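Local atomic coordinates of indole-3-acetic acid-amido synthetase GH3.15 (Arabidopsis thaliana, PDB entry 6E1Q), a protein that catalyses the ATP-dependent conjugation of glutamine, and possibly cysteine, to the auxin precursor indole-3-butyric acid, and of glutamine to the herbicide 2,4-DB. Residues A[22-27]-A[417-422]; A[357-362]-A[380-385]; A[481-486]-A[536-541]; A[529-534]-A[572-577]. All coordinates share one frame; numbering follows the deposited sequence.

Overall arrangement
The four contacts fall into two pairs on well-separated parts of the fold. Contacts 1 and 2 have centres about 12 Å apart and touch through Val24, Lys25, Pro420, Leu382 and their neighbours; along the chain, 357-362 and 380-385 both lie between the two halves of contact 1. Contacts 3 and 4, centres about 9 Å apart, both reach the sheet of strands 461-470, 477-485, 529-533 and 574-579, and their segments alternate in sequence. About 40 Å separates the centres of contacts 2 and 3. Contact 1 joins the N-terminal helices to the GH3 central region, within which contact 2 pairs two strands, whereas contacts 3 and 4 belong to the C-terminal part of this adenylating enzyme.

Contact 1. Residues A[22-27]-A[417-422]; sequences TNVKQI and NNAPHF
One methyl group and one amide carry the meeting of Val24 and Thr22 with Asn418 and Ala419. The close-packed part belongs to Val24, whose CG1 is anti to the backbone N (chi1 -175°), which puts CG2 beside that N, against the backbone at the start of strand 419-427. Val24 CG2 lies 3.6 Å from Asn418 O and 3.9 Å from Ala419 CB, with both Val24 and Ala419 buried. The side nearer solvent is polar and has one firm link. Here Asn418 ND2 donates to Thr22 O over 2.8 Å, a nearly straight bond (173°) that arrives in the carbonyl plane on a lone pair and lies almost in the plane of the amide. The bond fixes the turn of that exposed amide. Next to it the contact is loose: the side chains of Thr22 and Asn417 merely pass each other, the hydroxyl bonded to Glu18 O, the amide to Thr21 OG1 and Glu18 OE1. The arrangement ties the junction of helices 10-22 and 24-38 to the tip of the turn between strands 404-416 and 419-427. Val24 also packs on Pro352 and Leu382, while Ala419 touches Thr21 and, on the adjoining strand 348-350, Thr349.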
loop_
_atom_site.group_PDB
_atom_site.type_symbol
_atom_site.label_atom_id
_atom_site.label_comp_id
_atom_site.label_asym_id
_atom_site.label_seq_id
_atom_site.Cartn_x
_atom_site.Cartn_y
_atom_site.Cartn_z
ATOM N N THR A 22 -23.978 -0.784 12.937
ATOM C CA THR A 22 -24.964 -1.460 13.776
ATOM C C THR A 22 -25.965 -2.261 12.951
ATOM O O THR A 22 -26.254 -3.412 13.271
ATOM C CB THR A 22 -25.695 -0.433 14.659
ATOM O OG1 THR A 22 -24.741 0.187 15.533
ATOM C CG2 THR A 22 -26.831 -1.088 15.501
ATOM N N ASN A 23 -26.477 -1.681 11.874
ATOM C CA ASN A 23 -27.478 -2.340 11.036
ATOM C C ASN A 23 -26.833 -3.089 9.877
ATOM O O ASN A 23 -27.225 -2.956 8.716
ATOM C CB ASN A 23 -28.479 -1.310 10.543
ATOM C CG ASN A 23 -29.073 -0.530 11.677
ATOM O OD1 ASN A 23 -29.587 -1.119 12.618
ATOM N ND2 ASN A 23 -28.992 0.794 11.613
ATOM N N VAL A 24 -25.848 -3.921 10.214
ATOM C CA VAL A 24 -24.980 -4.493 9.189
ATOM C C VAL A 24 -25.754 -5.476 8.313
ATOM O O VAL A 24 -25.697 -5.408 7.082
ATOM C CB VAL A 24 -23.751 -5.138 9.855
ATOM C CG1 VAL A 24 -22.756 -5.652 8.807
ATOM C CG2 VAL A 24 -23.072 -4.123 10.809
ATOM N N LYS A 25 -26.515 -6.380 8.932
ATOM C CA LYS A 25 -27.222 -7.403 8.163
ATOM C C LYS A 25 -28.229 -6.766 7.209
ATOM O O LYS A 25 -28.285 -7.117 6.021
ATOM C CB LYS A 25 -27.888 -8.403 9.133
ATOM C CG LYS A 25 -28.577 -9.571 8.440
ATOM C CD LYS A 25 -27.642 -10.800 8.417
ATOM C CE LYS A 25 -28.108 -11.906 7.464
ATOM N NZ LYS A 25 -26.996 -12.823 7.064
ATOM N N GLN A 26 -28.982 -5.780 7.699
ATOM C CA GLN A 26 -29.971 -5.106 6.867
ATOM C C GLN A 26 -29.311 -4.326 5.734
ATOM O O GLN A 26 -29.799 -4.333 4.599
ATOM C CB GLN A 26 -30.826 -4.178 7.730
ATOM C CG GLN A 26 -31.372 -4.835 9.010
ATOM C CD GLN A 26 -30.497 -4.585 10.246
ATOM O OE1 GLN A 26 -29.465 -5.234 10.440
ATOM N NE2 GLN A 26 -30.915 -3.641 11.084
ATOM N N ILE A 27 -28.203 -3.637 6.018
ATOM C CA ILE A 27 -27.559 -2.845 4.977
ATOM C C ILE A 27 -26.971 -3.753 3.901
ATOM O O ILE A 27 -27.152 -3.519 2.700
ATOM C CB ILE A 27 -26.492 -1.916 5.583
ATOM C CG1 ILE A 27 -27.163 -0.871 6.481
ATOM C CG2 ILE A 27 -25.720 -1.234 4.461
ATOM C CD1 ILE A 27 -26.196 -0.043 7.308
ATOM N N ASN A 417 -19.393 -2.532 17.119
ATOM C CA ASN A 417 -20.835 -2.770 17.160
ATOM C C ASN A 417 -21.152 -4.135 16.540
ATOM O O ASN A 417 -20.702 -5.160 17.059
ATOM C CB ASN A 417 -21.581 -1.631 16.469
ATOM C CG ASN A 417 -21.397 -0.310 17.189
ATOM O OD1 ASN A 417 -21.453 -0.255 18.415
ATOM N ND2 ASN A 417 -21.135 0.755 16.435
ATOM N N ASN A 418 -21.902 -4.185 15.438
ATOM C CA ASN A 418 -22.151 -5.449 14.750
ATOM C C ASN A 418 -21.280 -5.657 13.517
ATOM O O ASN A 418 -21.480 -6.630 12.791
ATOM C CB ASN A 418 -23.622 -5.586 14.359
ATOM C CG ASN A 418 -24.538 -5.672 15.565
ATOM O OD1 ASN A 418 -24.208 -6.318 16.555
ATOM N ND2 ASN A 418 -25.697 -5.040 15.480
ATOM N N ALA A 419 -20.343 -4.761 13.241
ATOM C CA ALA A 419 -19.530 -4.899 12.046
ATOM C C ALA A 419 -18.220 -5.600 12.385
ATOM O O ALA A 419 -17.443 -5.079 13.204
ATOM C CB ALA A 419 -19.260 -3.524 11.433
ATOM N N PRO A 420 -17.918 -6.747 11.779
ATOM C CA PRO A 420 -16.617 -7.392 12.006
ATOM C C PRO A 420 -15.440 -6.511 11.604
ATOM O O PRO A 420 -15.482 -5.788 10.599
ATOM C CB PRO A 420 -16.679 -8.639 11.115
ATOM C CG PRO A 420 -18.125 -8.854 10.827
ATOM C CD PRO A 420 -18.768 -7.509 10.846
ATOM N N HIS A 421 -14.368 -6.600 12.385
ATOM C CA HIS A 421 -13.122 -5.964 12.007
ATOM C C HIS A 421 -12.038 -7.027 11.859
ATOM O O HIS A 421 -12.098 -8.102 12.472
ATOM C CB HIS A 421 -12.700 -4.838 12.984
ATOM C CG HIS A 421 -12.604 -5.238 14.429
ATOM N ND1 HIS A 421 -11.595 -6.041 14.920
ATOM C CD2 HIS A 421 -13.331 -4.851 15.509
ATOM C CE1 HIS A 421 -11.732 -6.169 16.228
ATOM N NE2 HIS A 421 -12.777 -5.456 16.612
ATOM N N PHE A 422 -11.071 -6.726 10.998
ATOM C CA PHE A 422 -10.104 -7.695 10.520
ATOM C C PHE A 422 -8.714 -7.099 10.542
ATOM O O PHE A 422 -8.533 -5.907 10.282
ATOM C CB PHE A 422 -10.348 -8.120 9.067
ATOM C CG PHE A 422 -11.700 -8.716 8.806
ATOM C CD1 PHE A 422 -12.810 -7.904 8.627
ATOM C CD2 PHE A 422 -11.843 -10.091 8.648
ATOM C CE1 PHE A 422 -14.051 -8.459 8.358
ATOM C CE2 PHE A 422 -13.079 -10.651 8.374
ATOM C CZ PHE A 422 -14.181 -9.843 8.238
#

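Contact 2. Residues A[357-362]-A[380-385]; sequences FEFLEV and VDLVDV
Phe359 and Leu382 lie side by side and point the same way, with Leu382 CD1 3.5 Å from Phe359 CE1. The leucine reaches the ring obliquely, and so does Val385, whose CG2 is 4.0 Å from Phe359 CG as the two side chains cross. Phe359 CG sits beside its own backbone N (chi1 -67°), on the same face of the sheet as Val380. An alanine at Phe359 would probably leave Leu382 CD1 without its aromatic neighbour and open a gap between it and Val385. At the backbone, Phe359 and Val380 form an antiparallel hydrogen-bonded pair, with Phe359 N to Val380 O and Val380 N to Phe359 O both 2.9 Å. Past this pair Leu382 N makes a weak bond to Phe357 O, and a water accepts from Leu382 N and donates to Phe357 O. Glu358 and Asp381 diverge, their carboxylate planes 43° apart, yet Glu358 OE2 and Asp381 OD1 come within 4.4 Å; Lys59 makes a salt bridge to each and would probably offset their like charges. Strand 379-381 is the outermost neighbour of strand 356-361, whose other side pairs with 390-396; helix 24-38 packs on Leu382, and Phe422 of strand 419-427 stacks with Phe359.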
loop_
_atom_site.group_PDB
_atom_site.type_symbol
_atom_site.label_atom_id
_atom_site.label_comp_id
_atom_site.label_asym_id
_atom_site.label_seq_id
_atom_site.Cartn_x
_atom_site.Cartn_y
_atom_site.Cartn_z
ATOM N N PHE A 357 -20.238 -8.059 0.729
ATOM C CA PHE A 357 -18.963 -8.652 1.116
ATOM C C PHE A 357 -19.178 -10.077 1.594
ATOM O O PHE A 357 -19.880 -10.304 2.585
ATOM C CB PHE A 357 -18.293 -7.832 2.219
ATOM C CG PHE A 357 -18.019 -6.404 1.840
ATOM C CD1 PHE A 357 -17.042 -6.100 0.908
ATOM C CD2 PHE A 357 -18.719 -5.371 2.426
ATOM C CE1 PHE A 357 -16.787 -4.788 0.560
ATOM C CE2 PHE A 357 -18.460 -4.072 2.098
ATOM C CZ PHE A 357 -17.495 -3.777 1.150
ATOM N N GLU A 358 -18.571 -11.030 0.901
ATOM C CA GLU A 358 -18.497 -12.406 1.367
ATOM C C GLU A 358 -17.054 -12.751 1.700
ATOM O O GLU A 358 -16.121 -11.996 1.408
ATOM C CB GLU A 358 -19.056 -13.373 0.320
ATOM C CG GLU A 358 -20.542 -13.171 0.045
ATOM C CD GLU A 358 -21.008 -13.974 -1.150
ATOM O OE1 GLU A 358 -20.638 -13.610 -2.290
ATOM O OE2 GLU A 358 -21.737 -14.969 -0.951
ATOM N N PHE A 359 -16.866 -13.905 2.328
ATOM C CA PHE A 359 -15.539 -14.255 2.817
ATOM C C PHE A 359 -15.293 -15.731 2.589
ATOM O O PHE A 359 -16.065 -16.581 3.043
ATOM C CB PHE A 359 -15.372 -13.871 4.286
ATOM C CG PHE A 359 -15.395 -12.386 4.489
ATOM C CD1 PHE A 359 -16.601 -11.720 4.648
ATOM C CD2 PHE A 359 -14.225 -11.643 4.402
ATOM C CE1 PHE A 359 -16.633 -10.340 4.768
ATOM C CE2 PHE A 359 -14.249 -10.272 4.534
ATOM C CZ PHE A 359 -15.462 -9.623 4.719
ATOM N N LEU A 360 -14.217 -16.013 1.881
ATOM C CA LEU A 360 -13.795 -17.369 1.593
ATOM C C LEU A 360 -12.814 -17.813 2.674
ATOM O O LEU A 360 -11.770 -17.174 2.872
ATOM C CB LEU A 360 -13.172 -17.395 0.198
ATOM C CG LEU A 360 -12.556 -18.647 -0.391
ATOM C CD1 LEU A 360 -13.471 -19.848 -0.189
ATOM C CD2 LEU A 360 -12.302 -18.370 -1.874
ATOM N N GLU A 361 -13.163 -18.884 3.394
ATOM C CA GLU A 361 -12.248 -19.452 4.381
ATOM C C GLU A 361 -10.951 -19.863 3.703
ATOM O O GLU A 361 -10.963 -20.456 2.625
ATOM C CB GLU A 361 -12.870 -20.668 5.073
ATOM C CG GLU A 361 -14.131 -20.398 5.867
ATOM C CD GLU A 361 -14.531 -21.589 6.731
ATOM O OE1 GLU A 361 -14.285 -22.739 6.313
ATOM O OE2 GLU A 361 -15.088 -21.376 7.829
ATOM N N VAL A 362 -9.831 -19.562 4.348
ATOM C CA VAL A 362 -8.515 -19.717 3.737
ATOM C C VAL A 362 -7.842 -21.025 4.135
ATOM O O VAL A 362 -7.322 -21.737 3.274
ATOM C CB VAL A 362 -7.626 -18.502 4.081
ATOM C CG1 VAL A 362 -6.169 -18.828 3.828
ATOM C CG2 VAL A 362 -8.069 -17.306 3.273
ATOM N N VAL A 380 -18.778 -17.407 3.521
ATOM C CA VAL A 380 -19.763 -16.969 4.499
ATOM C C VAL A 380 -20.058 -15.486 4.287
ATOM O O VAL A 380 -19.272 -14.745 3.692
ATOM C CB VAL A 380 -19.286 -17.226 5.938
ATOM C CG1 VAL A 380 -18.901 -18.708 6.134
ATOM C CG2 VAL A 380 -18.106 -16.359 6.234
ATOM N N ASP A 381 -21.224 -15.069 4.774
ATOM C CA ASP A 381 -21.601 -13.663 4.806
ATOM C C ASP A 381 -20.748 -12.898 5.816
ATOM O O ASP A 381 -20.169 -13.470 6.741
ATOM C CB ASP A 381 -23.080 -13.513 5.175
ATOM C CG ASP A 381 -24.007 -13.699 3.983
ATOM O OD1 ASP A 381 -23.539 -13.574 2.830
ATOM O OD2 ASP A 381 -25.210 -13.956 4.206
ATOM N N LEU A 382 -20.689 -11.576 5.626
ATOM C CA LEU A 382 -19.919 -10.710 6.520
ATOM C C LEU A 382 -20.251 -10.956 7.992
ATOM O O LEU A 382 -19.348 -11.077 8.825
ATOM C CB LEU A 382 -20.167 -9.244 6.152
ATOM C CG LEU A 382 -19.607 -8.142 7.058
ATOM C CD1 LEU A 382 -18.100 -8.105 7.010
ATOM C CD2 LEU A 382 -20.143 -6.807 6.593
ATOM N N VAL A 383 -21.541 -11.055 8.332
ATOM C CA VAL A 383 -21.918 -11.204 9.742
ATOM C C VAL A 383 -21.686 -12.601 10.297
ATOM O O VAL A 383 -21.793 -12.795 11.516
ATOM C CB VAL A 383 -23.400 -10.863 9.972
ATOM C CG1 VAL A 383 -23.689 -9.435 9.526
ATOM C CG2 VAL A 383 -24.291 -11.858 9.244
ATOM N N ASP A 384 -21.385 -13.580 9.446
ATOM C CA ASP A 384 -21.195 -14.969 9.859
ATOM C C ASP A 384 -19.733 -15.358 9.991
ATOM O O ASP A 384 -19.424 -16.531 10.216
ATOM C CB ASP A 384 -21.879 -15.894 8.869
ATOM C CG ASP A 384 -23.355 -15.692 8.861
ATOM O OD1 ASP A 384 -23.892 -15.410 9.957
ATOM O OD2 ASP A 384 -23.964 -15.786 7.778
ATOM N N VAL A 385 -18.830 -14.398 9.841
ATOM C CA VAL A 385 -17.410 -14.658 9.993
ATOM C C VAL A 385 -17.083 -15.113 11.434
ATOM O O VAL A 385 -17.784 -14.765 12.391
ATOM C CB VAL A 385 -16.715 -13.345 9.585
ATOM C CG1 VAL A 385 -16.015 -12.674 10.748
ATOM C CG2 VAL A 385 -15.860 -13.523 8.324
HETATM O O HOH W 1 -22.686 -10.409 3.558
#

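Contact 3. Residues A[481-486]-A[536-541]; sequences YWELGS and GAFDEL
Glu483 slides past the ring of Phe538 in the opposite direction, its CB lying 3.6 Å from Phe538 CD2. Its CG is anti to the backbone N (chi1 -179°), and the extended chain beyond carries the carboxylate to the first turn of helix 537-547. Its oxygens divide the work. Glu483 OE1 accepts from Phe538 N at 3.2 Å and is met nearly along its C-O axis, while Glu483 OE2 accepts from Gly536 N at 3.1 Å, the donor standing above the carboxylate plane. Glu483 OE1 also lies in the plane of the Phe538 ring, at its edge, 3.2 Å from Phe538 CD2, and the carboxylate and ring planes differ by 38°. A water donates to Glu483 OE1 and accepts from Asp539 N, extending the grip by one residue. Two residues earlier in the strand, Tyr481 O lies at the ring's edge, 3.7 Å from Phe538 CZ. Gly536, at the N-cap position, has backbone angles that by themselves call for glycine. The ring also touches Asp464 and Thr466 of strand 461-470, so the helix packs across two strands of the C-terminal sheet. A glutamine in place of Glu483, having no negative charge and only one carbonyl oxygen, would probably turn its NH2 toward one of the backbone N-H groups and leave that donor without its acceptor. The chemistry is that of an acidic side chain from a strand serving amide groups at a helix N-terminus, where the helix dipole would be expected to favour the ionised carboxylate.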
loop_
_atom_site.group_PDB
_atom_site.type_symbol
_atom_site.label_atom_id
_atom_site.label_comp_id
_atom_site.label_asym_id
_atom_site.label_seq_id
_atom_site.Cartn_x
_atom_site.Cartn_y
_atom_site.Cartn_z
ATOM N N TYR A 481 18.612 -11.541 0.584
ATOM C CA TYR A 481 19.461 -10.350 0.520
ATOM C C TYR A 481 19.046 -9.363 1.613
ATOM O O TYR A 481 17.894 -8.925 1.654
ATOM C CB TYR A 481 19.374 -9.677 -0.854
ATOM C CG TYR A 481 19.786 -10.562 -2.016
ATOM C CD1 TYR A 481 21.117 -10.664 -2.405
ATOM C CD2 TYR A 481 18.838 -11.301 -2.720
ATOM C CE1 TYR A 481 21.498 -11.490 -3.471
ATOM C CE2 TYR A 481 19.205 -12.123 -3.783
ATOM C CZ TYR A 481 20.531 -12.205 -4.151
ATOM O OH TYR A 481 20.870 -13.016 -5.197
ATOM N N TRP A 482 19.993 -8.977 2.460
ATOM C CA TRP A 482 19.754 -8.078 3.584
ATOM C C TRP A 482 20.561 -6.802 3.380
ATOM O O TRP A 482 21.788 -6.856 3.251
ATOM C CB TRP A 482 20.155 -8.738 4.912
ATOM C CG TRP A 482 19.070 -9.563 5.557
ATOM C CD1 TRP A 482 17.949 -10.046 4.964
ATOM C CD2 TRP A 482 19.014 -9.981 6.926
ATOM N NE1 TRP A 482 17.194 -10.748 5.873
ATOM C CE2 TRP A 482 17.822 -10.718 7.087
ATOM C CE3 TRP A 482 19.853 -9.803 8.028
ATOM C CZ2 TRP A 482 17.444 -11.272 8.305
ATOM C CZ3 TRP A 482 19.477 -10.355 9.248
ATOM C CH2 TRP A 482 18.280 -11.070 9.375
ATOM N N GLU A 483 19.886 -5.659 3.362
ATOM C CA GLU A 483 20.586 -4.377 3.398
ATOM C C GLU A 483 20.522 -3.838 4.821
ATOM O O GLU A 483 19.433 -3.580 5.341
ATOM C CB GLU A 483 19.994 -3.368 2.417
ATOM C CG GLU A 483 20.747 -2.045 2.459
ATOM C CD GLU A 483 20.314 -1.070 1.387
ATOM O OE1 GLU A 483 19.992 -1.519 0.263
ATOM O OE2 GLU A 483 20.315 0.149 1.674
ATOM N N LEU A 484 21.684 -3.693 5.452
ATOM C CA LEU A 484 21.789 -3.291 6.847
ATOM C C LEU A 484 22.177 -1.823 6.973
ATOM O O LEU A 484 22.880 -1.280 6.120
ATOM C CB LEU A 484 22.816 -4.162 7.588
ATOM C CG LEU A 484 22.493 -5.664 7.617
ATOM C CD1 LEU A 484 23.557 -6.487 8.363
ATOM C CD2 LEU A 484 21.101 -5.911 8.197
ATOM N N GLY A 485 21.723 -1.187 8.073
ATOM C CA GLY A 485 22.164 0.148 8.431
ATOM C C GLY A 485 22.320 0.297 9.937
ATOM O O GLY A 485 21.999 -0.615 10.713
ATOM N N SER A 486 22.819 1.466 10.342
ATOM C CA SER A 486 23.041 1.770 11.756
ATOM C C SER A 486 23.007 3.281 11.964
ATOM O O SER A 486 22.836 4.055 11.021
ATOM C CB SER A 486 24.362 1.188 12.239
ATOM O OG SER A 486 25.427 2.094 12.014
ATOM N N GLY A 536 22.169 1.220 -0.518
ATOM C CA GLY A 536 21.746 1.643 -1.838
ATOM C C GLY A 536 21.406 0.519 -2.793
ATOM O O GLY A 536 20.923 0.795 -3.901
ATOM N N ALA A 537 21.637 -0.738 -2.402
ATOM C CA ALA A 537 21.306 -1.863 -3.271
ATOM C C ALA A 537 19.834 -1.859 -3.656
ATOM O O ALA A 537 19.481 -2.188 -4.792
ATOM C CB ALA A 537 21.647 -3.181 -2.585
ATOM N N PHE A 538 18.953 -1.522 -2.716
ATOM C CA PHE A 538 17.533 -1.660 -2.985
ATOM C C PHE A 538 16.961 -0.448 -3.711
ATOM O O PHE A 538 15.902 -0.568 -4.332
ATOM C CB PHE A 538 16.793 -1.950 -1.680
ATOM C CG PHE A 538 16.876 -3.388 -1.287
ATOM C CD1 PHE A 538 15.971 -4.306 -1.805
ATOM C CD2 PHE A 538 17.894 -3.841 -0.460
ATOM C CE1 PHE A 538 16.055 -5.660 -1.481
ATOM C CE2 PHE A 538 17.996 -5.201 -0.124
ATOM C CZ PHE A 538 17.069 -6.109 -0.638
ATOM N N ASP A 539 17.653 0.697 -3.675
ATOM C CA ASP A 539 17.345 1.782 -4.608
ATOM C C ASP A 539 17.791 1.451 -6.026
ATOM O O ASP A 539 17.088 1.779 -6.986
ATOM C CB ASP A 539 17.988 3.083 -4.158
ATOM C CG ASP A 539 17.335 3.637 -2.945
ATOM O OD1 ASP A 539 16.273 3.095 -2.563
ATOM O OD2 ASP A 539 17.860 4.618 -2.392
ATOM N N GLU A 540 18.954 0.813 -6.185
ATOM C CA GLU A 540 19.348 0.352 -7.515
ATOM C C GLU A 540 18.337 -0.650 -8.058
ATOM O O GLU A 540 17.962 -0.595 -9.235
ATOM C CB GLU A 540 20.752 -0.271 -7.486
ATOM C CG GLU A 540 21.214 -0.813 -8.867
ATOM C CD GLU A 540 22.651 -1.375 -8.870
ATOM O OE1 GLU A 540 23.329 -1.299 -7.828
ATOM O OE2 GLU A 540 23.105 -1.893 -9.917
ATOM N N LEU A 541 17.893 -1.576 -7.212
ATOM C CA LEU A 541 16.878 -2.531 -7.626
ATOM C C LEU A 541 15.628 -1.801 -8.078
ATOM O O LEU A 541 15.075 -2.082 -9.146
ATOM C CB LEU A 541 16.556 -3.491 -6.471
ATOM C CG LEU A 541 15.540 -4.592 -6.802
ATOM C CD1 LEU A 541 16.108 -5.553 -7.870
ATOM C CD2 LEU A 541 15.136 -5.366 -5.566
HETATM O O HOH W 2 18.750 1.088 -0.867
#

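Contact 4. Residues A[529-534]-A[572-577]; sequences EIKVVK and ANVISE
Lys531 CG stands beside its backbone N (chi1 -61°) and Glu577 CG likewise (chi1 -68°), and the two chains lie side by side, pointing the same way, with Lys531 CG 3.4 Å from Glu577 CG. Bends at chi3 and chi4 of the lysine, and at chi2 of the glutamate, accompany the approach of the polar ends. Lys531 NZ makes a long salt bridge to Glu577 OE2 and another, also long, to Glu529 OE2, whereas its stronger partner is Glu571; Glu529 OE1 is hydrogen-bonded to His477 NE2. The lysine's positive charge, though at long range, would probably ease the repulsion between Glu529 OE2 and Glu577 OE2, 3.6 Å apart. On this same face Val574 CG2 lies 3.8 Å from Lys531 CB and 4.0 Å from Val533 CG1. The backbones run antiparallel: Ile575 N gives to Val532 O at 2.7 Å, and Lys534 N to Asn573 O at 3.0 Å. On the opposite face Ser576 OG approaches Val532 CB at 3.6 Å. Strand 574-579 is the outermost strand of this sheet within the chain, and strand 529-533 lies between it and 477-485. Helix 497-510 packs on Ile530 and Val532 on one face; helix 537-547 meets Val533 on the other.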
loop_
_atom_site.group_PDB
_atom_site.type_symbol
_atom_site.label_atom_id
_atom_site.label_comp_id
_atom_site.label_asym_id
_atom_site.label_seq_id
_atom_site.Cartn_x
_atom_site.Cartn_y
_atom_site.Cartn_z
ATOM N N GLU A 529 20.844 -19.124 3.134
ATOM C CA GLU A 529 21.955 -18.200 2.988
ATOM C C GLU A 529 21.441 -16.777 3.072
ATOM O O GLU A 529 20.456 -16.432 2.416
ATOM C CB GLU A 529 22.659 -18.421 1.649
ATOM C CG GLU A 529 23.772 -17.446 1.351
ATOM C CD GLU A 529 24.587 -17.867 0.127
ATOM O OE1 GLU A 529 24.144 -18.781 -0.608
ATOM O OE2 GLU A 529 25.669 -17.287 -0.093
ATOM N N ILE A 530 22.112 -15.948 3.864
ATOM C CA ILE A 530 21.858 -14.517 3.888
ATOM C C ILE A 530 23.070 -13.828 3.291
ATOM O O ILE A 530 24.210 -14.069 3.722
ATOM C CB ILE A 530 21.564 -13.991 5.303
ATOM C CG1 ILE A 530 20.236 -14.548 5.818
ATOM C CG2 ILE A 530 21.551 -12.455 5.302
ATOM C CD1 ILE A 530 19.925 -14.173 7.265
ATOM N N LYS A 531 22.826 -12.989 2.284
ATOM C CA LYS A 531 23.858 -12.169 1.669
ATOM C C LYS A 531 23.593 -10.718 2.045
ATOM O O LYS A 531 22.492 -10.202 1.820
ATOM C CB LYS A 531 23.886 -12.357 0.151
ATOM C CG LYS A 531 24.196 -13.803 -0.295
ATOM C CD LYS A 531 23.932 -14.033 -1.790
ATOM C CE LYS A 531 25.083 -14.751 -2.460
ATOM N NZ LYS A 531 24.664 -15.835 -3.385
ATOM N N VAL A 532 24.576 -10.084 2.669
ATOM C CA VAL A 532 24.470 -8.673 3.013
ATOM C C VAL A 532 24.880 -7.841 1.805
ATOM O O VAL A 532 25.955 -8.046 1.232
ATOM C CB VAL A 532 25.336 -8.354 4.238
ATOM C CG1 VAL A 532 25.338 -6.867 4.520
ATOM C CG2 VAL A 532 24.806 -9.124 5.439
ATOM N N VAL A 533 24.021 -6.916 1.399
ATOM C CA VAL A 533 24.299 -6.082 0.234
ATOM C C VAL A 533 24.651 -4.679 0.698
ATOM O O VAL A 533 24.199 -4.219 1.752
ATOM C CB VAL A 533 23.122 -6.069 -0.759
ATOM C CG1 VAL A 533 22.995 -7.431 -1.410
ATOM C CG2 VAL A 533 21.821 -5.703 -0.036
ATOM N N LYS A 534 25.491 -4.010 -0.090
ATOM C CA LYS A 534 25.906 -2.647 0.212
ATOM C C LYS A 534 24.694 -1.716 0.295
ATOM O O LYS A 534 23.676 -1.942 -0.371
ATOM C CB LYS A 534 26.880 -2.148 -0.861
ATOM C CG LYS A 534 27.974 -1.211 -0.348
ATOM C CD LYS A 534 28.742 -0.511 -1.476
ATOM C CE LYS A 534 30.246 -0.455 -1.164
ATOM N NZ LYS A 534 31.021 0.286 -2.193
ATOM N N ALA A 572 25.715 -8.415 -7.654
ATOM C CA ALA A 572 26.972 -7.680 -7.572
ATOM C C ALA A 572 26.958 -6.592 -6.500
ATOM O O ALA A 572 27.962 -5.894 -6.337
ATOM C CB ALA A 572 27.364 -7.102 -8.941
ATOM N N ASN A 573 25.879 -6.441 -5.746
ATOM C CA ASN A 573 25.945 -5.629 -4.535
ATOM C C ASN A 573 26.347 -6.429 -3.295
ATOM O O ASN A 573 26.486 -5.838 -2.217
ATOM C CB ASN A 573 24.608 -4.928 -4.265
ATOM C CG ASN A 573 24.373 -3.736 -5.182
ATOM O OD1 ASN A 573 24.703 -2.588 -4.832
ATOM N ND2 ASN A 573 23.733 -3.989 -6.330
ATOM N N VAL A 574 26.529 -7.744 -3.418
ATOM C CA VAL A 574 26.762 -8.604 -2.259
ATOM C C VAL A 574 28.137 -8.330 -1.661
ATOM O O VAL A 574 29.152 -8.342 -2.368
ATOM C CB VAL A 574 26.621 -10.082 -2.654
ATOM C CG1 VAL A 574 27.213 -10.981 -1.575
ATOM C CG2 VAL A 574 25.164 -10.429 -2.884
ATOM N N ILE A 575 28.174 -8.089 -0.348
ATOM C CA ILE A 575 29.422 -7.978 0.409
ATOM C C ILE A 575 29.804 -9.329 0.995
ATOM O O ILE A 575 30.784 -9.969 0.586
ATOM C CB ILE A 575 29.312 -6.985 1.580
ATOM C CG1 ILE A 575 28.795 -5.628 1.155
ATOM C CG2 ILE A 575 30.659 -6.887 2.316
ATOM C CD1 ILE A 575 28.512 -4.763 2.374
ATOM N N SER A 576 29.051 -9.729 2.007
ATOM C CA SER A 576 29.308 -10.931 2.765
ATOM C C SER A 576 28.152 -11.893 2.563
ATOM O O SER A 576 27.030 -11.491 2.225
ATOM C CB SER A 576 29.499 -10.603 4.244
ATOM O OG SER A 576 28.665 -9.530 4.646
ATOM N N GLU A 577 28.463 -13.170 2.708
ATOM C CA GLU A 577 27.495 -14.241 2.649
ATOM C C GLU A 577 27.606 -15.034 3.935
ATOM O O GLU A 577 28.693 -15.164 4.505
ATOM C CB GLU A 577 27.739 -15.175 1.465
ATOM C CG GLU A 577 27.488 -14.562 0.125
ATOM C CD GLU A 577 28.543 -14.914 -0.886
ATOM O OE1 GLU A 577 29.722 -14.569 -0.660
ATOM O OE2 GLU A 577 28.185 -15.532 -1.912
#